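Local coordinates for protein N-acetylneuraminic acid (Sialic acid) synthetase (PDB 6NCS) that binds manganese and probably makes sialic acid or its 9-phosphate, as a synthase of the NeuB family, at residues Ile101-Thr106 / Lys117-Glu122; Pro111-Leu116 / Glu122-Ala127. One frame throughout, in Å; residues are numbered along the deposited sequence.

Interaction 1: residues Ile101-Thr106 / Lys117-Glu122; sequences ILFFAT and KEIGVE
Val121 meets the ring of Phe103 at its edge: methyl CG1 lies near the ring plane, 3.9 Å from CE2 of Phe103. The same ring atom is approached by the end of another aliphatic chain, CD1 of Ile119, 4.2 Å from Phe103 CE2 and neither squarely over the face nor at the edge. Phe103 reaches both because its ring carbon CG stands opposite the backbone nitrogen (chi1 164°), which extends the ring away from the strand. In Val121, CG1 lies anti to the carbonyl carbon (chi1 -50°) and is the branch that touches; the long arm of Ile119 crosses the Phe103 side chain at about a right angle. A flat apolar ring is long enough to span from strand to turn, and branched aliphatic methyls suit the buried spot where it arrives.

This is the outer layer of a TIM barrel, where Phe103 on strand 102-107 looks out toward the helices and is also covered by Phe89 and Lys93 of helix 86-98. Helix 110-118 ends here in a Schellman motif. Gly120, with positive phi, suits the reversal because a side chain there would press on the preceding carbonyl, and its N bonds to O of Lys117 at 3.0 Å. Beside the apolar cluster a water bridges the two backbones, donating to O of Phe103 at 2.9 Å and accepting from N of Glu122 at 2.8 Å.

Interaction 2: residues Pro111-Leu116 / Glu122-Ala127; sequences PNLNML and EILKIA
Leu124 points from its strand toward the helix, and its two methyls go to different leucines. CD1 of Leu124 lies 3.9 Å from CG and 3.9 Å from CD1 of Leu113, so one methyl rests against the branch point and one arm of the fork. CD2 of Leu124 approaches CD1 of Leu116 at a looser 4.3 Å. The side chains of Leu113 and Leu124 cross at about a right angle.

Leu113 leaves the helix at an angle to the strand, but with CG trans to its own nitrogen (chi1 -173°) the forked end swings back toward Leu124. Leu124 has CG opposite its carbonyl carbon (chi1 -59°). Leu116, three residues on from Leu113 and so nearly one helical turn later, presents its side chain to the same strand. Leucine suits all three buried places: it is apolar, and its fork lies at CG, beyond CB, so the side chain stays slim near the backbone and the methyls spread where helix and strand meet. Leu136 and Ala140 of helix 134-143 also lie beside Leu113, and Pro107 of strand 102-107 beside both helix leucines. Along the strand the direction alternates: Lys125 instead turns inward, where its NZ forms a salt bridge with Glu229. Helix 110-118 packed by its leucines on the outer side of the following parallel strand is the beta-alpha-beta arrangement of a TIM barrel.

From the N terminus, the chain runs up strand 102-107, turns into helix 110-118, and passes through the Gly120 turn into strand 123-126. Interaction 1 closes the first loop, bringing the end of the helix and the turn back to the strand that precedes them. Interaction 2 opens within that loop, at 111-116, and closes beyond it on the following strand, so the two cross, and they share Glu122. Their centres are about 7 Å apart, and a probable hydrogen bond from Val121 N to Leu116 O, 3.2 Å, joins them. Interaction 1 ties the turn after the helix to the preceding strand, interaction 2 the helix itself to the following one; inside, Phe104 and Lys125 pack between those strands.

Interaction 1: residues Ile101-Thr106 / Lys117-Glu122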
loop_
_atom_site.group_PDB
_atom_site.type_symbol
_atom_site.label_atom_id
_atom_site.label_comp_id
_atom_site.label_asym_id
_atom_site.label_seq_id
_atom_site.Cartn_x
_atom_site.Cartn_y
_atom_site.Cartn_z
ATOM N N ILE A 101 -26.724 -10.101 -0.927
ATOM C CA ILE A 101 -25.438 -10.089 -0.250
ATOM C C ILE A 101 -25.113 -11.539 0.079
ATOM O O ILE A 101 -26.018 -12.336 0.347
ATOM C CB ILE A 101 -25.441 -9.185 1.007
ATOM C CG1 ILE A 101 -24.045 -9.124 1.640
ATOM C CG2 ILE A 101 -26.486 -9.636 2.018
ATOM C CD1 ILE A 101 -23.880 -8.016 2.690
ATOM N N LEU A 102 -23.843 -11.910 -0.023
ATOM C CA LEU A 102 -23.474 -13.300 0.233
ATOM C C LEU A 102 -23.489 -13.595 1.734
ATOM O O LEU A 102 -22.970 -12.815 2.531
ATOM C CB LEU A 102 -22.103 -13.594 -0.369
ATOM C CG LEU A 102 -21.562 -15.020 -0.263
ATOM C CD1 LEU A 102 -22.651 -16.044 -0.534
ATOM C CD2 LEU A 102 -20.422 -15.185 -1.255
ATOM N N PHE A 103 -24.106 -14.714 2.125
ATOM C CA PHE A 103 -24.104 -15.169 3.518
ATOM C C PHE A 103 -23.077 -16.283 3.684
ATOM O O PHE A 103 -23.028 -17.198 2.862
ATOM C CB PHE A 103 -25.488 -15.695 3.930
ATOM C CG PHE A 103 -25.481 -16.516 5.198
ATOM C CD1 PHE A 103 -25.653 -15.910 6.437
ATOM C CD2 PHE A 103 -25.292 -17.896 5.156
ATOM C CE1 PHE A 103 -25.643 -16.657 7.602
ATOM C CE2 PHE A 103 -25.276 -18.643 6.326
ATOM C CZ PHE A 103 -25.448 -18.024 7.541
ATOM N N PHE A 104 -22.268 -16.222 4.744
ATOM C CA PHE A 104 -21.511 -17.406 5.154
ATOM C C PHE A 104 -21.176 -17.281 6.636
ATOM O O PHE A 104 -21.652 -16.378 7.324
ATOM C CB PHE A 104 -20.278 -17.664 4.260
ATOM C CG PHE A 104 -19.138 -16.674 4.390
ATOM C CD1 PHE A 104 -19.289 -15.333 4.047
ATOM C CD2 PHE A 104 -17.868 -17.123 4.740
ATOM C CE1 PHE A 104 -18.205 -14.450 4.131
ATOM C CE2 PHE A 104 -16.787 -16.252 4.802
ATOM C CZ PHE A 104 -16.958 -14.917 4.508
ATOM N N ALA A 105 -20.411 -18.241 7.145
ATOM C CA ALA A 105 -20.153 -18.254 8.574
ATOM C C ALA A 105 -18.844 -18.970 8.862
ATOM O O ALA A 105 -18.295 -19.682 8.015
ATOM C CB ALA A 105 -21.294 -18.925 9.352
ATOM N N THR A 106 -18.360 -18.757 10.075
ATOM C CA THR A 106 -17.176 -19.430 10.580
ATOM C C THR A 106 -17.624 -20.595 11.436
ATOM O O THR A 106 -18.172 -20.359 12.516
ATOM C CB THR A 106 -16.344 -18.464 11.413
ATOM O OG1 THR A 106 -15.957 -17.360 10.594
ATOM C CG2 THR A 106 -15.111 -19.152 11.972
ATOM N N LYS A 117 -22.488 -26.676 5.455
ATOM C CA LYS A 117 -22.499 -27.253 4.114
ATOM C C LYS A 117 -23.888 -27.749 3.744
ATOM O O LYS A 117 -24.318 -27.620 2.588
ATOM C CB LYS A 117 -21.484 -28.389 4.008
ATOM C CG LYS A 117 -21.424 -28.992 2.611
ATOM C CD LYS A 117 -20.321 -30.008 2.475
ATOM C CE LYS A 117 -20.220 -30.497 1.041
ATOM N NZ LYS A 117 -19.209 -31.575 0.917
ATOM N N GLU A 118 -24.609 -28.312 4.715
ATOM C CA GLU A 118 -25.933 -28.867 4.437
ATOM C C GLU A 118 -26.926 -27.778 4.051
ATOM O O GLU A 118 -27.798 -28.003 3.202
ATOM C CB GLU A 118 -26.445 -29.649 5.646
ATOM N N ILE A 119 -26.830 -26.593 4.667
ATOM C CA ILE A 119 -27.751 -25.522 4.292
ATOM C C ILE A 119 -27.297 -24.811 3.034
ATOM O O ILE A 119 -27.963 -23.868 2.591
ATOM C CB ILE A 119 -27.959 -24.492 5.422
ATOM C CG1 ILE A 119 -26.697 -23.677 5.677
ATOM C CG2 ILE A 119 -28.407 -25.188 6.709
ATOM C CD1 ILE A 119 -26.960 -22.467 6.556
ATOM N N GLY A 120 -26.185 -25.230 2.446
ATOM C CA GLY A 120 -25.798 -24.765 1.134
ATOM C C GLY A 120 -24.845 -23.590 1.078
ATOM O O GLY A 120 -24.780 -22.931 0.035
ATOM N N VAL A 121 -24.097 -23.302 2.144
ATOM C CA VAL A 121 -23.092 -22.250 2.030
ATOM C C VAL A 121 -22.028 -22.691 1.030
ATOM O O VAL A 121 -21.753 -23.885 0.867
ATOM C CB VAL A 121 -22.456 -21.889 3.388
ATOM C CG1 VAL A 121 -23.541 -21.630 4.435
ATOM C CG2 VAL A 121 -21.480 -22.978 3.837
ATOM N N GLU A 122 -21.442 -21.718 0.331
ATOM C CA GLU A 122 -20.410 -22.003 -0.657
ATOM C C GLU A 122 -19.018 -21.603 -0.202
ATOM O O GLU A 122 -18.044 -21.983 -0.861
ATOM C CB GLU A 122 -20.728 -21.301 -1.990
ATOM C CG GLU A 122 -21.952 -21.871 -2.723
ATOM C CD GLU A 122 -21.798 -23.340 -3.128
ATOM O OE1 GLU A 122 -20.650 -23.821 -3.278
ATOM O OE2 GLU A 122 -22.837 -24.018 -3.302
HETATM O O HOH W 1 -21.832 -19.012 0.931
#

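Interaction 2: residues Pro111-Leu116 / Glu122-Ala127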
loop_
_atom_site.group_PDB
_atom_site.type_symbol
_atom_site.label_atom_id
_atom_site.label_comp_id
_atom_site.label_asym_id
_atom_site.label_seq_id
_atom_site.Cartn_x
_atom_site.Cartn_y
_atom_site.Cartn_z
ATOM N N PRO A 111 -19.282 -30.524 13.615
ATOM C CA PRO A 111 -20.751 -30.530 13.480
ATOM C C PRO A 111 -21.299 -29.245 12.895
ATOM O O PRO A 111 -22.215 -29.292 12.062
ATOM C CB PRO A 111 -21.235 -30.757 14.919
ATOM C CG PRO A 111 -20.143 -31.561 15.529
ATOM C CD PRO A 111 -18.875 -30.967 14.965
ATOM N N ASN A 112 -20.756 -28.094 13.298
ATOM C CA ASN A 112 -21.220 -26.831 12.734
ATOM C C ASN A 112 -20.803 -26.686 11.274
ATOM O O ASN A 112 -21.566 -26.163 10.457
ATOM C CB ASN A 112 -20.702 -25.655 13.570
ATOM C CG ASN A 112 -21.621 -25.322 14.730
ATOM O OD1 ASN A 112 -22.677 -24.711 14.542
ATOM N ND2 ASN A 112 -21.238 -25.734 15.931
ATOM N N LEU A 113 -19.596 -27.137 10.925
ATOM C CA LEU A 113 -19.182 -27.120 9.525
ATOM C C LEU A 113 -20.121 -27.956 8.668
ATOM O O LEU A 113 -20.531 -27.528 7.583
ATOM C CB LEU A 113 -17.740 -27.624 9.396
ATOM C CG LEU A 113 -17.042 -27.528 8.030
ATOM C CD1 LEU A 113 -15.539 -27.427 8.224
ATOM C CD2 LEU A 113 -17.355 -28.725 7.150
ATOM N N ASN A 114 -20.449 -29.171 9.128
ATOM C CA ASN A 114 -21.359 -30.026 8.372
ATOM C C ASN A 114 -22.712 -29.353 8.194
ATOM O O ASN A 114 -23.325 -29.443 7.123
ATOM C CB ASN A 114 -21.534 -31.373 9.075
ATOM C CG ASN A 114 -20.287 -32.230 9.016
ATOM O OD1 ASN A 114 -19.423 -32.020 8.173
ATOM N ND2 ASN A 114 -20.198 -33.221 9.908
ATOM N N MET A 115 -23.191 -28.671 9.238
ATOM C CA MET A 115 -24.474 -27.986 9.149
ATOM C C MET A 115 -24.421 -26.878 8.109
ATOM O O MET A 115 -25.363 -26.700 7.329
ATOM C CB MET A 115 -24.863 -27.427 10.520
ATOM C CG MET A 115 -26.120 -26.568 10.526
ATOM S SD MET A 115 -25.849 -24.817 10.164
ATOM C CE MET A 115 -24.661 -24.365 11.439
ATOM N N LEU A 116 -23.324 -26.123 8.085
ATOM C CA LEU A 116 -23.214 -25.038 7.124
ATOM C C LEU A 116 -23.200 -25.572 5.697
ATOM O O LEU A 116 -23.854 -25.008 4.811
ATOM C CB LEU A 116 -21.970 -24.204 7.420
ATOM C CG LEU A 116 -21.993 -23.384 8.718
ATOM C CD1 LEU A 116 -20.623 -22.742 8.962
ATOM C CD2 LEU A 116 -23.081 -22.299 8.681
ATOM N N GLU A 122 -21.442 -21.718 0.331
ATOM C CA GLU A 122 -20.410 -22.003 -0.657
ATOM C C GLU A 122 -19.018 -21.603 -0.202
ATOM O O GLU A 122 -18.044 -21.983 -0.861
ATOM C CB GLU A 122 -20.728 -21.301 -1.990
ATOM C CG GLU A 122 -21.952 -21.871 -2.723
ATOM C CD GLU A 122 -21.798 -23.340 -3.128
ATOM O OE1 GLU A 122 -20.650 -23.821 -3.278
ATOM O OE2 GLU A 122 -22.837 -24.018 -3.302
ATOM N N ILE A 123 -18.907 -20.850 0.893
ATOM C CA ILE A 123 -17.638 -20.391 1.452
ATOM C C ILE A 123 -17.622 -20.700 2.939
ATOM O O ILE A 123 -18.623 -20.491 3.633
ATOM C CB ILE A 123 -17.425 -18.873 1.255
ATOM C CG1 ILE A 123 -17.519 -18.472 -0.204
ATOM C CG2 ILE A 123 -16.057 -18.449 1.795
ATOM C CD1 ILE A 123 -17.191 -16.999 -0.412
ATOM N N LEU A 124 -16.471 -21.149 3.438
ATOM C CA LEU A 124 -16.231 -21.309 4.866
ATOM C C LEU A 124 -15.117 -20.365 5.304
ATOM O O LEU A 124 -14.095 -20.238 4.622
ATOM C CB LEU A 124 -15.828 -22.752 5.209
ATOM C CG LEU A 124 -16.783 -23.892 4.870
ATOM C CD1 LEU A 124 -16.058 -25.215 5.034
ATOM C CD2 LEU A 124 -17.998 -23.836 5.784
ATOM N N LYS A 125 -15.301 -19.714 6.447
ATOM C CA LYS A 125 -14.217 -18.989 7.093
ATOM C C LYS A 125 -13.679 -19.832 8.240
ATOM O O LYS A 125 -14.456 -20.420 8.988
ATOM C CB LYS A 125 -14.709 -17.642 7.637
ATOM C CG LYS A 125 -13.698 -16.904 8.494
ATOM C CD LYS A 125 -12.588 -16.330 7.659
ATOM C CE LYS A 125 -11.434 -15.859 8.540
ATOM N NZ LYS A 125 -11.832 -14.749 9.452
ATOM N N ILE A 126 -12.353 -19.888 8.383
ATOM C CA ILE A 126 -11.723 -20.539 9.528
ATOM C C ILE A 126 -10.993 -19.468 10.322
ATOM O O ILE A 126 -10.144 -18.749 9.772
ATOM C CB ILE A 126 -10.762 -21.661 9.114
ATOM C CG1 ILE A 126 -11.502 -22.746 8.330
ATOM C CG2 ILE A 126 -10.098 -22.263 10.351
ATOM C CD1 ILE A 126 -12.554 -23.475 9.130
ATOM N N ALA A 127 -11.316 -19.378 11.614
ATOM C CA ALA A 127 -10.813 -18.332 12.488
ATOM C C ALA A 127 -9.317 -18.489 12.739
ATOM O O ALA A 127 -8.759 -19.579 12.628
ATOM C CB ALA A 127 -11.565 -18.361 13.819
#